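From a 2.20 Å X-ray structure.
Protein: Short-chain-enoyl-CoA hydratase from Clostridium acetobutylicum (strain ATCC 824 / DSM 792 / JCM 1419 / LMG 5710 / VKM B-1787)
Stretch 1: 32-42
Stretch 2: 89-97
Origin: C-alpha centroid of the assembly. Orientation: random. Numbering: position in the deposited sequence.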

# COMPACT_ATOMS: atom_id res chain seq x y z
N THR A 32 13.32 -18.13 -26.22
CA THR A 32 12.24 -18.85 -25.52
C THR A 32 11.27 -17.87 -24.86
O THR A 32 10.04 -17.97 -25.05
CB THR A 32 12.81 -19.82 -24.48
OG1 THR A 32 13.85 -20.60 -25.05
CG2 THR A 32 11.75 -20.75 -23.97
N LEU A 33 11.80 -16.90 -24.14
CA LEU A 33 10.96 -15.88 -23.52
C LEU A 33 10.14 -15.15 -24.57
O LEU A 33 8.93 -14.90 -24.40
CB LEU A 33 11.80 -14.90 -22.75
CG LEU A 33 12.57 -15.41 -21.53
CD1 LEU A 33 13.56 -14.37 -21.04
CD2 LEU A 33 11.63 -15.80 -20.39
N LYS A 34 10.81 -14.82 -25.67
CA LYS A 34 10.16 -14.13 -26.78
C LYS A 34 9.00 -14.95 -27.35
O LYS A 34 7.88 -14.45 -27.50
CB LYS A 34 11.19 -13.80 -27.87
CG LYS A 34 12.10 -12.61 -27.53
CD LYS A 34 11.97 -11.47 -28.54
CE LYS A 34 12.63 -11.83 -29.87
NZ LYS A 34 12.15 -10.99 -31.01
N GLU A 35 9.26 -16.22 -27.64
CA GLU A 35 8.21 -17.12 -28.13
C GLU A 35 7.07 -17.28 -27.09
O GLU A 35 5.89 -17.38 -27.46
CB GLU A 35 8.83 -18.48 -28.49
CG GLU A 35 9.79 -18.43 -29.68
CD GLU A 35 10.47 -19.76 -30.00
OE1 GLU A 35 9.77 -20.81 -30.09
OE2 GLU A 35 11.71 -19.75 -30.19
N MET A 36 7.42 -17.27 -25.81
CA MET A 36 6.43 -17.44 -24.74
C MET A 36 5.45 -16.28 -24.77
O MET A 36 4.22 -16.46 -24.73
CB MET A 36 7.13 -17.50 -23.40
CG MET A 36 6.29 -18.00 -22.24
SD MET A 36 5.57 -19.65 -22.44
CE MET A 36 7.04 -20.52 -22.92
N ASP A 37 6.01 -15.09 -24.92
CA ASP A 37 5.22 -13.87 -25.00
C ASP A 37 4.30 -13.90 -26.20
O ASP A 37 3.10 -13.53 -26.13
CB ASP A 37 6.17 -12.67 -25.05
CG ASP A 37 5.44 -11.35 -24.84
OD1 ASP A 37 4.66 -11.23 -23.88
OD2 ASP A 37 5.64 -10.45 -25.66
N TYR A 38 4.84 -14.40 -27.31
CA TYR A 38 4.04 -14.56 -28.50
C TYR A 38 2.90 -15.56 -28.24
O TYR A 38 1.72 -15.29 -28.61
CB TYR A 38 4.93 -14.94 -29.71
CG TYR A 38 4.12 -15.38 -30.91
CD1 TYR A 38 3.76 -16.73 -31.05
CD2 TYR A 38 3.68 -14.47 -31.88
CE1 TYR A 38 2.99 -17.16 -32.12
CE2 TYR A 38 2.90 -14.89 -32.96
CZ TYR A 38 2.57 -16.25 -33.07
OH TYR A 38 1.81 -16.74 -34.12
N VAL A 39 3.20 -16.70 -27.60
CA VAL A 39 2.13 -17.70 -27.45
C VAL A 39 1.14 -17.18 -26.44
O VAL A 39 -0.07 -17.37 -26.62
CB VAL A 39 2.54 -19.21 -27.21
CG1 VAL A 39 4.03 -19.46 -27.47
CG2 VAL A 39 2.12 -19.76 -25.85
N ILE A 40 1.64 -16.49 -25.41
CA ILE A 40 0.71 -15.90 -24.45
C ILE A 40 -0.23 -14.97 -25.20
O ILE A 40 -1.45 -15.10 -25.08
CB ILE A 40 1.40 -15.14 -23.30
CG1 ILE A 40 2.18 -16.11 -22.41
CG2 ILE A 40 0.37 -14.39 -22.46
CD1 ILE A 40 3.39 -15.50 -21.74
N GLY A 41 0.33 -14.09 -26.04
CA GLY A 41 -0.52 -13.17 -26.82
C GLY A 41 -1.48 -13.91 -27.74
O GLY A 41 -2.65 -13.49 -27.94
N GLU A 42 -0.98 -15.00 -28.30
CA GLU A 42 -1.83 -15.91 -29.08
C GLU A 42 -2.97 -16.48 -28.23
O GLU A 42 -4.11 -16.49 -28.66
CB GLU A 42 -0.98 -17.05 -29.67
CG GLU A 42 -1.45 -17.61 -31.00
CD GLU A 42 -1.36 -16.64 -32.16
OE1 GLU A 42 -0.47 -15.76 -32.17
OE2 GLU A 42 -2.21 -16.77 -33.07
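Stretch 2 (89-97) VFRRLELLE

Packing of residues 89-97 on the helix 32-42 in short-chain-enoyl-CoA hydratase. Stretch 1 is helical throughout and belongs to a longer helix that extends beyond both of its ends. Stretch 2 enters already helical and stays so through Leu 95; Leu 96, at phi/psi -40/128, is the first residue to leave helical geometry. The two helices run in the same general direction, with a signed crossing angle of 25° and axes 9.8 Å apart at closest approach. Val 89 CA lies 5.7 Å from Asp 37 CA, and one turn further on Leu 93 CA lies 6.7 Å from Ile 40 CA, so the chains advance together. The contact buries 511 Å², both sides summed.

The apolar packing centres on Val 89 (chi1 t), which points toward stretch 1 and fits as a knob into the hole formed by Leu 33, Met 36, Asp 37 and Ile 40. Its CG1 is 4.1 Å from both Met 36 CB and Ile 40 CD1, while its CG2 is 3.8 Å from Leu 33 O and 4.1 Å from Asp 37 CB. Phe 90 starts with its CA-to-CB bond pointing away, but chi1 near -71° brings the ring back, leaving CE1 3.8 Å from Leu 33 CD2. Ile 40 (m, t) points toward stretch 2 and has the largest covered area of any residue here, 102 Å². Its CG1 lies 4.0 Å from Leu 93 CD1, and its CG2 lies 3.9 Å from Arg 92 CG and 4.4 Å from Leu 96 CD2. Leu 96 thus carries the apolar contact past the end of the helix.

The polar contacts gather at Arg 92, which holds all four chi angles near 180°, and this extended side chain reaches across to stretch 1, where it meets Asp 37. Arg 92 NH1 donates a very short hydrogen bond of 2.4 Å to Asp 37 OD1, with an N-H...acceptor angle of 139°; the opposite charges make the pair a salt bridge, the sole one between the stretches. Asp 37 O and Gly 41 N lie over one face of the guanidinium. Gly 41 CA is 3.3 Å from Arg 92 NH2, and an ideal CB at Gly 41 would come within 2.8 Å of that same NH2, a clash; the missing side chain leaves room for the arginine head.

Within stretch 2, Arg 91 NH2 forms a hydrogen-bonded salt bridge with Glu 94 OE2 at 2.7 Å; neither residue touches stretch 1.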

# COMPACT_ATOMS: atom_id res chain seq x y z
N VAL A 89 7.44 -10.76 -19.28
CA VAL A 89 6.82 -11.95 -19.87
C VAL A 89 6.05 -12.73 -18.79
O VAL A 89 4.90 -13.06 -18.95
CB VAL A 89 7.87 -12.88 -20.52
CG1 VAL A 89 7.18 -14.16 -20.94
CG2 VAL A 89 8.52 -12.22 -21.73
N PHE A 90 6.71 -13.02 -17.69
CA PHE A 90 6.07 -13.73 -16.57
C PHE A 90 4.86 -13.02 -15.94
O PHE A 90 3.89 -13.66 -15.57
CB PHE A 90 7.12 -13.99 -15.52
CG PHE A 90 8.12 -15.02 -15.93
CD1 PHE A 90 8.18 -15.46 -17.26
CD2 PHE A 90 8.97 -15.57 -15.00
CE1 PHE A 90 9.10 -16.40 -17.64
CE2 PHE A 90 9.90 -16.52 -15.38
CZ PHE A 90 9.97 -16.93 -16.70
N ARG A 91 4.92 -11.70 -15.85
CA ARG A 91 3.80 -10.91 -15.32
C ARG A 91 2.61 -10.99 -16.24
O ARG A 91 1.46 -10.96 -15.77
CB ARG A 91 4.21 -9.45 -15.16
CG ARG A 91 3.11 -8.56 -14.64
CD ARG A 91 2.67 -9.05 -13.26
NE ARG A 91 1.92 -8.02 -12.56
CZ ARG A 91 0.89 -8.23 -11.75
NH1 ARG A 91 0.28 -7.17 -11.20
NH2 ARG A 91 0.46 -9.44 -11.46
N ARG A 92 2.87 -11.10 -17.55
CA ARG A 92 1.77 -11.18 -18.52
C ARG A 92 1.03 -12.51 -18.37
O ARG A 92 -0.20 -12.56 -18.49
CB ARG A 92 2.31 -11.05 -19.94
CG ARG A 92 1.22 -10.92 -21.02
CD ARG A 92 1.90 -10.72 -22.36
NE ARG A 92 0.98 -10.55 -23.49
CZ ARG A 92 1.40 -10.33 -24.73
NH1 ARG A 92 2.71 -10.25 -24.97
NH2 ARG A 92 0.54 -10.20 -25.72
N LEU A 93 1.81 -13.55 -18.11
CA LEU A 93 1.27 -14.86 -17.82
C LEU A 93 0.42 -14.85 -16.53
O LEU A 93 -0.70 -15.41 -16.49
CB LEU A 93 2.42 -15.87 -17.68
CG LEU A 93 2.00 -17.33 -17.59
CD1 LEU A 93 1.47 -17.84 -18.93
CD2 LEU A 93 3.17 -18.20 -17.18
N GLU A 94 0.94 -14.18 -15.49
CA GLU A 94 0.26 -14.12 -14.19
C GLU A 94 -1.07 -13.44 -14.34
O GLU A 94 -2.06 -13.88 -13.75
CB GLU A 94 1.15 -13.37 -13.19
CG GLU A 94 0.62 -13.22 -11.78
CD GLU A 94 1.71 -12.73 -10.91
OE1 GLU A 94 2.21 -13.54 -10.13
OE2 GLU A 94 2.17 -11.56 -11.09
N LEU A 95 -1.13 -12.40 -15.18
CA LEU A 95 -2.36 -11.60 -15.32
C LEU A 95 -3.29 -12.13 -16.39
O LEU A 95 -4.47 -11.71 -16.46
CB LEU A 95 -2.01 -10.14 -15.66
CG LEU A 95 -1.38 -9.37 -14.50
CD1 LEU A 95 -0.75 -8.05 -14.95
CD2 LEU A 95 -2.45 -9.12 -13.42
N LEU A 96 -2.76 -13.00 -17.25
CA LEU A 96 -3.55 -13.58 -18.35
C LEU A 96 -4.95 -13.92 -17.89
O LEU A 96 -5.13 -14.64 -16.91
CB LEU A 96 -2.85 -14.86 -18.85
CG LEU A 96 -3.60 -15.72 -19.87
CD1 LEU A 96 -4.07 -14.85 -21.02
CD2 LEU A 96 -2.70 -16.84 -20.37
N GLU A 97 -5.94 -13.45 -18.61
CA GLU A 97 -7.31 -13.63 -18.19
C GLU A 97 -7.92 -15.04 -18.37
O GLU A 97 -9.09 -15.22 -18.16
CB GLU A 97 -8.18 -12.56 -18.87
CG GLU A 97 -7.73 -11.14 -18.51
CD GLU A 97 -8.89 -10.19 -18.25
OE1 GLU A 97 -9.02 -9.68 -17.08
OE2 GLU A 97 -9.66 -9.95 -19.23